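Local coordinates for lactaldehyde dehydrogenase (Escherichia coli, PDB 2IMP), which catalyses the irreversible NAD-dependent oxidation of L-lactaldehyde to L-lactate, and also oxidises glycolaldehyde and L-glyceraldehyde, at residues L266-V274 against Q300-M309; V3-I11 against V34-D45. One frame throughout, in Å; residues are numbered along the deposited sequence.

In the fold
Contacts 1 and 2 lie on opposite sides of the chain's centre. Their own centres are 44 Å apart, and their nearest atoms are about 25 Å apart, so they do not touch. Along the chain contact 2 is complete before contact 1 begins. Contact 2 pairs two strands of the N-terminal four-stranded sheet on the cofactor side. There the side chain of Ile-38 is about 4 Å from that of Glu-179, an NAD-binding residue, and about 9 Å from the bound NADH. Contact 1 packs two helices beside strands 290-294 and 409-416. Its Ile-273 side chain is about 12 Å from that of Asn-286, which binds lactate.

Contact 1 (L266-V274 against Q300-M309); sequences LELAVKAIV and QFVNRLGEAM
Leu-266 wedges between Phe-301 and Arg-304, one methyl for each. CD1 comes to the edge of the Phe-301 ring, 3.5 Å from CD1 of that ring. CD2 lies over one face of the Arg-304 guanidinium, off-centre and 3.3 Å from NE. The arginine chain is extended from CG to NE, which carries the flat group across the leucine to Glu-267. There the methylene CG of Glu-267 meets the edge of the guanidinium. The carboxylate is turned 51° from the guanidinium plane, and its OE2 is 4.1 Å from NH1 of Arg-304. OE2 lies well out of that plane, so the opposite charges probably attract without forming a salt bridge.

The Phe-301 ring is a knob among Leu-266, Ala-269, Val-270 and Ile-273. Ile-273 CD1 reaches the edge of this ring, 3.5 Å from CZ. In return, Val-270 is a knob among Phe-301, Arg-304, Leu-305 and Ala-308. With its CG1 anti to the backbone N (chi1 176°), Val-270 directs CG1 to Leu-305 and Ala-308 and leaves CG2 for Phe-301, 3.7 Å from CE1 of the ring. Farther along, the Val-274 and Leu-305 side chains run alongside in opposite directions, and Val-274 CG1 presses on Leu-305 CD1 at 3.5 Å. The same methyl touches Ala-308 CB at 3.7 Å.

Phe-301 and Ile-273 also rest on Val-291 of strand 290-294, while Ala-269 rests on Tyr-416 of strand 409-416. The axes of segments 266-274 and 300-309 approach to 9.6 Å and cross at -41°. The arrangement is a knobs-into-holes helix pair packed on a largely parallel sheet, as in the alpha/beta catalytic domain of aldehyde dehydrogenases.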
loop_
_atom_site.group_PDB
_atom_site.type_symbol
_atom_site.label_atom_id
_atom_site.label_comp_id
_atom_site.label_asym_id
_atom_site.label_seq_id
_atom_site.Cartn_x
_atom_site.Cartn_y
_atom_site.Cartn_z
ATOM N N LEU A 266 4.524 37.575 -10.811
ATOM C CA LEU A 266 4.407 37.904 -12.226
ATOM C C LEU A 266 5.519 37.329 -13.122
ATOM O O LEU A 266 5.238 36.742 -14.166
ATOM C CB LEU A 266 4.340 39.425 -12.408
ATOM C CG LEU A 266 4.196 39.928 -13.849
ATOM C CD1 LEU A 266 3.022 39.235 -14.531
ATOM C CD2 LEU A 266 3.992 41.438 -13.842
ATOM N N GLU A 267 6.769 37.506 -12.710
ATOM C CA GLU A 267 7.889 36.989 -13.484
ATOM C C GLU A 267 7.816 35.462 -13.679
ATOM O O GLU A 267 7.938 34.956 -14.794
ATOM C CB GLU A 267 9.209 37.355 -12.801
ATOM C CG GLU A 267 9.349 38.834 -12.487
ATOM C CD GLU A 267 10.715 39.185 -11.929
ATOM O OE1 GLU A 267 11.126 38.565 -10.922
ATOM O OE2 GLU A 267 11.376 40.084 -12.496
ATOM N N LEU A 268 7.609 34.754 -12.576
ATOM C CA LEU A 268 7.497 33.304 -12.601
ATOM C C LEU A 268 6.337 32.823 -13.506
ATOM O O LEU A 268 6.525 31.979 -14.383
ATOM C CB LEU A 268 7.303 32.796 -11.166
ATOM C CG LEU A 268 7.303 31.295 -10.848
ATOM C CD1 LEU A 268 7.373 31.111 -9.337
ATOM C CD2 LEU A 268 6.059 30.624 -11.405
ATOM N N ALA A 269 5.156 33.390 -13.287
ATOM C CA ALA A 269 3.981 33.039 -14.071
ATOM C C ALA A 269 4.186 33.174 -15.592
ATOM O O ALA A 269 3.921 32.239 -16.343
ATOM C CB ALA A 269 2.791 33.887 -13.630
ATOM N N VAL A 270 4.652 34.341 -16.031
ATOM C CA VAL A 270 4.886 34.560 -17.454
ATOM C C VAL A 270 5.883 33.554 -18.058
ATOM O O VAL A 270 5.641 32.982 -19.122
ATOM C CB VAL A 270 5.404 35.995 -17.729
ATOM C CG1 VAL A 270 5.726 36.157 -19.208
ATOM C CG2 VAL A 270 4.352 37.017 -17.308
ATOM N N LYS A 271 7.001 33.358 -17.367
ATOM C CA LYS A 271 8.004 32.409 -17.819
ATOM C C LYS A 271 7.447 30.970 -17.883
ATOM O O LYS A 271 7.667 30.244 -18.853
ATOM C CB LYS A 271 9.220 32.447 -16.890
ATOM C CG LYS A 271 10.324 31.483 -17.292
ATOM C CD LYS A 271 11.506 31.537 -16.336
ATOM C CE LYS A 271 12.575 30.526 -16.737
ATOM N NZ LYS A 271 13.766 30.582 -15.840
ATOM N N ALA A 272 6.717 30.583 -16.841
ATOM C CA ALA A 272 6.121 29.258 -16.792
ATOM C C ALA A 272 5.132 29.001 -17.947
ATOM O O ALA A 272 5.078 27.906 -18.498
ATOM C CB ALA A 272 5.417 29.054 -15.454
ATOM N N ILE A 273 4.367 30.028 -18.303
ATOM C CA ILE A 273 3.394 29.913 -19.380
ATOM C C ILE A 273 4.011 29.905 -20.798
ATOM O O ILE A 273 3.545 29.183 -21.677
ATOM C CB ILE A 273 2.339 31.036 -19.288
ATOM C CG1 ILE A 273 1.540 30.874 -17.993
ATOM C CG2 ILE A 273 1.409 30.991 -20.488
ATOM C CD1 ILE A 273 0.440 31.895 -17.810
ATOM N N VAL A 274 5.052 30.705 -21.006
ATOM C CA VAL A 274 5.712 30.744 -22.307
ATOM C C VAL A 274 6.742 29.608 -22.494
ATOM O O VAL A 274 6.903 29.082 -23.596
ATOM C CB VAL A 274 6.420 32.098 -22.550
ATOM C CG1 VAL A 274 5.398 33.221 -22.547
ATOM C CG2 VAL A 274 7.484 32.334 -21.490
ATOM N N GLN A 300 -0.473 44.441 -16.046
ATOM C CA GLN A 300 0.927 44.075 -15.928
ATOM C C GLN A 300 1.231 42.718 -16.601
ATOM O O GLN A 300 2.145 42.607 -17.420
ATOM C CB GLN A 300 1.333 43.990 -14.457
ATOM C CG GLN A 300 1.645 45.312 -13.789
ATOM C CD GLN A 300 2.005 45.131 -12.326
ATOM O OE1 GLN A 300 1.152 44.794 -11.504
ATOM N NE2 GLN A 300 3.277 45.336 -11.996
ATOM N N PHE A 301 0.442 41.705 -16.246
ATOM C CA PHE A 301 0.617 40.367 -16.797
ATOM C C PHE A 301 0.534 40.297 -18.335
ATOM O O PHE A 301 1.426 39.755 -18.984
ATOM C CB PHE A 301 -0.413 39.401 -16.200
ATOM C CG PHE A 301 -0.252 37.985 -16.683
ATOM C CD1 PHE A 301 0.746 37.169 -16.164
ATOM C CD2 PHE A 301 -1.064 37.485 -17.693
ATOM C CE1 PHE A 301 0.942 35.880 -16.654
ATOM C CE2 PHE A 301 -0.876 36.199 -18.189
ATOM C CZ PHE A 301 0.126 35.397 -17.666
ATOM N N VAL A 302 -0.540 40.843 -18.902
ATOM C CA VAL A 302 -0.710 40.827 -20.350
ATOM C C VAL A 302 0.461 41.469 -21.122
ATOM O O VAL A 302 0.848 40.988 -22.188
ATOM C CB VAL A 302 -2.022 41.523 -20.765
ATOM C CG1 VAL A 302 -2.176 41.481 -22.279
ATOM C CG2 VAL A 302 -3.205 40.833 -20.098
ATOM N N ASN A 303 1.013 42.550 -20.576
ATOM C CA ASN A 303 2.148 43.213 -21.209
ATOM C C ASN A 303 3.422 42.344 -21.209
ATOM O O ASN A 303 4.033 42.127 -22.254
ATOM C CB ASN A 303 2.436 44.554 -20.523
ATOM C CG ASN A 303 1.488 45.652 -20.971
ATOM O OD1 ASN A 303 1.429 45.992 -22.158
ATOM N ND2 ASN A 303 0.737 46.215 -20.027
ATOM N N ARG A 304 3.809 41.855 -20.035
ATOM C CA ARG A 304 4.982 40.998 -19.956
ATOM C C ARG A 304 4.831 39.748 -20.827
ATOM O O ARG A 304 5.774 39.329 -21.496
ATOM C CB ARG A 304 5.262 40.585 -18.508
ATOM C CG ARG A 304 5.755 41.725 -17.632
ATOM C CD ARG A 304 6.335 41.214 -16.321
ATOM N NE ARG A 304 6.766 42.311 -15.457
ATOM C CZ ARG A 304 7.365 42.150 -14.280
ATOM N NH1 ARG A 304 7.612 40.930 -13.818
ATOM N NH2 ARG A 304 7.713 43.209 -13.562
ATOM N N LEU A 305 3.633 39.169 -20.814
ATOM C CA LEU A 305 3.364 37.993 -21.627
ATOM C C LEU A 305 3.456 38.312 -23.129
ATOM O O LEU A 305 3.971 37.517 -23.918
ATOM C CB LEU A 305 1.977 37.420 -21.296
ATOM C CG LEU A 305 1.556 36.141 -22.034
ATOM C CD1 LEU A 305 2.563 35.031 -21.769
ATOM C CD2 LEU A 305 0.166 35.716 -21.585
ATOM N N GLY A 306 2.961 39.492 -23.497
ATOM C CA GLY A 306 3.013 39.917 -24.885
ATOM C C GLY A 306 4.453 40.077 -25.336
ATOM O O GLY A 306 4.816 39.682 -26.445
ATOM N N GLU A 307 5.280 40.665 -24.477
ATOM C CA GLU A 307 6.689 40.850 -24.800
ATOM C C GLU A 307 7.437 39.512 -24.934
ATOM O O GLU A 307 8.298 39.350 -25.799
ATOM C CB GLU A 307 7.369 41.714 -23.735
ATOM C CG GLU A 307 6.874 43.151 -23.698
ATOM C CD GLU A 307 7.443 43.934 -22.531
ATOM O OE1 GLU A 307 8.686 44.004 -22.409
ATOM O OE2 GLU A 307 6.644 44.480 -21.736
ATOM N N ALA A 308 7.090 38.563 -24.069
ATOM C CA ALA A 308 7.708 37.247 -24.109
ATOM C C ALA A 308 7.415 36.506 -25.422
ATOM O O ALA A 308 8.290 35.862 -25.991
ATOM C CB ALA A 308 7.234 36.411 -22.921
ATOM N N MET A 309 6.180 36.625 -25.898
ATOM C CA MET A 309 5.786 35.963 -27.135
ATOM C C MET A 309 6.382 36.575 -28.416
ATOM O O MET A 309 6.516 35.887 -29.434
ATOM C CB MET A 309 4.264 35.919 -27.243
ATOM C CG MET A 309 3.617 34.989 -26.242
ATOM S SD MET A 309 1.844 34.957 -26.451
ATOM C CE MET A 309 1.381 36.187 -25.280
#

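Contact 2 (V3-I11 against V34-D45)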
loop_
_atom_site.group_PDB
_atom_site.type_symbol
_atom_site.label_atom_id
_atom_site.label_comp_id
_atom_site.label_asym_id
_atom_site.label_seq_id
_atom_site.Cartn_x
_atom_site.Cartn_y
_atom_site.Cartn_z
ATOM N N VAL A 3 15.731 9.313 -48.638
ATOM C CA VAL A 3 16.139 8.333 -49.692
ATOM C C VAL A 3 15.241 8.427 -50.962
ATOM O O VAL A 3 15.752 8.531 -52.079
ATOM C CB VAL A 3 16.108 6.888 -49.141
ATOM C CG1 VAL A 3 16.580 5.909 -50.203
ATOM C CG2 VAL A 3 16.969 6.793 -47.883
ATOM N N PRO A 4 13.906 8.369 -50.798
ATOM C CA PRO A 4 13.183 8.213 -49.534
ATOM C C PRO A 4 13.069 6.711 -49.193
ATOM O O PRO A 4 12.494 5.930 -49.952
ATOM C CB PRO A 4 11.833 8.854 -49.829
ATOM C CG PRO A 4 11.626 8.523 -51.260
ATOM C CD PRO A 4 12.984 8.779 -51.873
ATOM N N VAL A 5 13.641 6.325 -48.061
ATOM C CA VAL A 5 13.619 4.937 -47.641
ATOM C C VAL A 5 12.202 4.364 -47.462
ATOM O O VAL A 5 11.290 5.056 -47.012
ATOM C CB VAL A 5 14.411 4.753 -46.319
ATOM C CG1 VAL A 5 13.797 5.611 -45.223
ATOM C CG2 VAL A 5 14.420 3.290 -45.904
ATOM N N GLN A 6 12.033 3.109 -47.857
ATOM C CA GLN A 6 10.757 2.424 -47.712
ATOM C C GLN A 6 10.837 1.444 -46.525
ATOM O O GLN A 6 11.502 0.411 -46.602
ATOM C CB GLN A 6 10.401 1.694 -49.013
ATOM C CG GLN A 6 10.503 2.629 -50.228
ATOM C CD GLN A 6 9.568 2.232 -51.363
ATOM O OE1 GLN A 6 9.035 3.111 -52.060
ATOM N NE2 GLN A 6 9.386 0.942 -51.586
ATOM N N HIS A 7 10.173 1.800 -45.433
ATOM C CA HIS A 7 10.217 1.011 -44.210
ATOM C C HIS A 7 9.405 -0.293 -44.165
ATOM O O HIS A 7 8.312 -0.391 -44.727
ATOM C CB HIS A 7 9.797 1.885 -43.021
ATOM C CG HIS A 7 10.751 3.000 -42.719
ATOM N ND1 HIS A 7 12.070 2.778 -42.387
ATOM C CD2 HIS A 7 10.577 4.340 -42.688
ATOM C CE1 HIS A 7 12.667 3.936 -42.162
ATOM N NE2 HIS A 7 11.782 4.902 -42.339
ATOM N N PRO A 8 9.968 -1.320 -43.508
ATOM C CA PRO A 8 9.323 -2.622 -43.351
ATOM C C PRO A 8 8.709 -2.636 -41.933
ATOM O O PRO A 8 9.067 -1.806 -41.088
ATOM C CB PRO A 8 10.488 -3.591 -43.438
ATOM C CG PRO A 8 11.559 -2.840 -42.699
ATOM C CD PRO A 8 11.416 -1.426 -43.231
ATOM N N MET A 9 7.790 -3.559 -41.689
ATOM C CA MET A 9 7.214 -3.680 -40.365
ATOM C C MET A 9 8.074 -4.621 -39.503
ATOM O O MET A 9 8.970 -5.293 -40.022
ATOM C CB MET A 9 5.781 -4.228 -40.446
ATOM C CG MET A 9 4.775 -3.271 -41.086
ATOM S SD MET A 9 3.067 -3.904 -41.100
ATOM C CE MET A 9 2.526 -3.376 -42.743
ATOM N N TYR A 10 7.835 -4.638 -38.202
ATOM C CA TYR A 10 8.578 -5.541 -37.344
ATOM C C TYR A 10 7.623 -6.538 -36.689
ATOM O O TYR A 10 6.918 -6.204 -35.738
ATOM C CB TYR A 10 9.352 -4.775 -36.272
ATOM C CG TYR A 10 10.378 -5.629 -35.573
ATOM C CD1 TYR A 10 11.543 -6.033 -36.232
ATOM C CD2 TYR A 10 10.177 -6.061 -34.260
ATOM C CE1 TYR A 10 12.491 -6.841 -35.592
ATOM C CE2 TYR A 10 11.116 -6.870 -33.613
ATOM C CZ TYR A 10 12.263 -7.259 -34.285
ATOM O OH TYR A 10 13.178 -8.063 -33.654
ATOM N N ILE A 11 7.592 -7.747 -37.239
ATOM C CA ILE A 11 6.699 -8.790 -36.766
ATOM C C ILE A 11 7.384 -10.121 -36.395
ATOM O O ILE A 11 8.157 -10.678 -37.174
ATOM C CB ILE A 11 5.614 -9.061 -37.832
ATOM C CG1 ILE A 11 4.841 -7.767 -38.105
ATOM C CG2 ILE A 11 4.676 -10.174 -37.369
ATOM C CD1 ILE A 11 3.962 -7.806 -39.345
ATOM N N VAL A 34 9.340 14.778 -49.001
ATOM C CA VAL A 34 9.177 13.385 -48.603
ATOM C C VAL A 34 10.473 12.767 -48.031
ATOM O O VAL A 34 11.451 12.570 -48.748
ATOM C CB VAL A 34 8.686 12.531 -49.790
ATOM C CG1 VAL A 34 8.501 11.083 -49.356
ATOM C CG2 VAL A 34 7.375 13.096 -50.319
ATOM N N ILE A 35 10.459 12.473 -46.737
ATOM C CA ILE A 35 11.629 11.920 -46.076
ATOM C C ILE A 35 11.651 10.378 -45.984
ATOM O O ILE A 35 12.703 9.762 -45.808
ATOM C CB ILE A 35 11.763 12.535 -44.674
ATOM C CG1 ILE A 35 10.540 12.182 -43.824
ATOM C CG2 ILE A 35 11.873 14.053 -44.797
ATOM C CD1 ILE A 35 10.507 12.874 -42.473
ATOM N N SER A 36 10.478 9.777 -46.114
ATOM C CA SER A 36 10.355 8.333 -46.063
ATOM C C SER A 36 8.963 7.848 -46.450
ATOM O O SER A 36 8.043 8.646 -46.619
ATOM C CB SER A 36 10.688 7.813 -44.660
ATOM O OG SER A 36 9.717 8.234 -43.716
ATOM N N ARG A 37 8.833 6.537 -46.593
ATOM C CA ARG A 37 7.569 5.924 -46.933
ATOM C C ARG A 37 7.278 4.654 -46.112
ATOM O O ARG A 37 8.169 3.841 -45.863
ATOM C CB ARG A 37 7.527 5.588 -48.429
ATOM C CG ARG A 37 7.308 6.799 -49.339
ATOM C CD ARG A 37 6.995 6.368 -50.768
ATOM N NE ARG A 37 8.196 5.999 -51.510
ATOM C CZ ARG A 37 8.971 6.870 -52.149
ATOM N NH1 ARG A 37 8.667 8.161 -52.143
ATOM N NH2 ARG A 37 10.057 6.452 -52.788
ATOM N N ILE A 38 6.033 4.512 -45.677
ATOM C CA ILE A 38 5.648 3.341 -44.914
ATOM C C ILE A 38 4.496 2.583 -45.561
ATOM O O ILE A 38 3.681 3.162 -46.282
ATOM C CB ILE A 38 5.229 3.701 -43.467
ATOM C CG1 ILE A 38 4.073 4.700 -43.495
ATOM C CG2 ILE A 38 6.421 4.245 -42.701
ATOM C CD1 ILE A 38 3.424 4.918 -42.141
ATOM N N PRO A 39 4.422 1.275 -45.316
ATOM C CA PRO A 39 3.334 0.513 -45.914
ATOM C C PRO A 39 1.942 0.965 -45.470
ATOM O O PRO A 39 1.738 1.363 -44.320
ATOM C CB PRO A 39 3.642 -0.926 -45.495
ATOM C CG PRO A 39 4.514 -0.783 -44.295
ATOM C CD PRO A 39 5.377 0.388 -44.638
ATOM N N ASP A 40 1.005 0.944 -46.411
ATOM C CA ASP A 40 -0.370 1.271 -46.094
ATOM C C ASP A 40 -1.009 0.008 -45.487
ATOM O O ASP A 40 -1.926 -0.595 -46.048
ATOM C CB ASP A 40 -1.119 1.718 -47.359
ATOM C CG ASP A 40 -2.527 2.215 -47.065
ATOM O OD1 ASP A 40 -2.759 2.742 -45.961
ATOM O OD2 ASP A 40 -3.406 2.094 -47.947
ATOM N N GLY A 41 -0.436 -0.388 -44.352
ATOM C CA GLY A 41 -0.854 -1.571 -43.628
ATOM C C GLY A 41 -2.337 -1.831 -43.549
ATOM O O GLY A 41 -3.157 -0.920 -43.629
ATOM N N GLN A 42 -2.673 -3.101 -43.393
ATOM C CA GLN A 42 -4.059 -3.521 -43.289
ATOM C C GLN A 42 -4.282 -4.440 -42.078
ATOM O O GLN A 42 -3.320 -4.899 -41.461
ATOM C CB GLN A 42 -4.477 -4.248 -44.577
ATOM C CG GLN A 42 -4.329 -3.407 -45.851
ATOM C CD GLN A 42 -5.306 -2.245 -45.906
ATOM O OE1 GLN A 42 -6.511 -2.434 -45.757
ATOM N NE2 GLN A 42 -4.791 -1.037 -46.128
ATOM N N ALA A 43 -5.542 -4.704 -41.756
ATOM C CA ALA A 43 -5.865 -5.567 -40.629
ATOM C C ALA A 43 -5.028 -6.872 -40.568
ATOM O O ALA A 43 -4.488 -7.223 -39.517
ATOM C CB ALA A 43 -7.356 -5.900 -40.647
ATOM N N GLU A 44 -4.918 -7.569 -41.695
ATOM C CA GLU A 44 -4.146 -8.805 -41.732
ATOM C C GLU A 44 -2.710 -8.652 -41.176
ATOM O O GLU A 44 -2.207 -9.548 -40.502
ATOM C CB GLU A 44 -4.108 -9.360 -43.158
ATOM C CG GLU A 44 -3.632 -8.361 -44.202
ATOM C CD GLU A 44 -4.098 -8.714 -45.603
ATOM O OE1 GLU A 44 -3.815 -9.843 -46.061
ATOM O OE2 GLU A 44 -4.750 -7.858 -46.246
ATOM N N ASP A 45 -2.070 -7.522 -41.462
ATOM C CA ASP A 45 -0.728 -7.275 -40.943
ATOM C C ASP A 45 -0.748 -7.164 -39.409
ATOM O O ASP A 45 0.135 -7.677 -38.718
ATOM C CB ASP A 45 -0.155 -5.992 -41.546
ATOM C CG ASP A 45 -0.102 -6.043 -43.058
ATOM O OD1 ASP A 45 0.580 -6.942 -43.591
ATOM O OD2 ASP A 45 -0.745 -5.193 -43.707
#
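Arg-37 and Gln-6 meet because one chain bends and the other stretches. The arginine turns at chi3 (-80°), which folds its guanidinium back over the 3-11 segment. Gln-6 sets CG anti to its carbonyl carbon (chi1 -51°) and runs extended to its amide. Gln-6 OE1 then takes a nearly straight hydrogen bond from Arg-37 NE at 3.1 Å. The oxygen lies in the guanidinium plane, and the two flat groups stand almost perpendicular, 84° apart. Pro-4, which follows a cis peptide bond, places CG over one guanidinium face, 3.0 Å from NH2 of Arg-37. With an alanine at Arg-37, Gln-6 OE1 would probably lose this donor and the Pro-4 ring the flat group it packs on.

The backbones join in parallel. Arg-37 N donates to Val-5 O at 2.9 Å, and His-7 N donates to Arg-37 O at 2.9 Å. Arg-37 is thus held to both neighbours of Gln-6.

Past the bridged residues, Met-9 takes over. Its chain, bent at chi3, brings CE to its apolar partner Pro-39 CG at 3.6 Å. Asp-45 CG is a van der Waals neighbour, 3.8 Å from Met-9 CE. Asp-45 OD2 also accepts a hydrogen bond from the N of Gln-42, the N-cap residue of helix 43-62.

Strand 34-39 bonds on its other side to strand 23-27, where Ile-35 and Ser-36 both face Val-26 in a classic beta bulge. Ser-36 OG forms a hydrogen bond with Asn-183 OD1, and His-7 packs on Ile-186. These tie the sheet to helix 183-195, while Trp-18 packs against Met-9, Pro-39 and Asp-45.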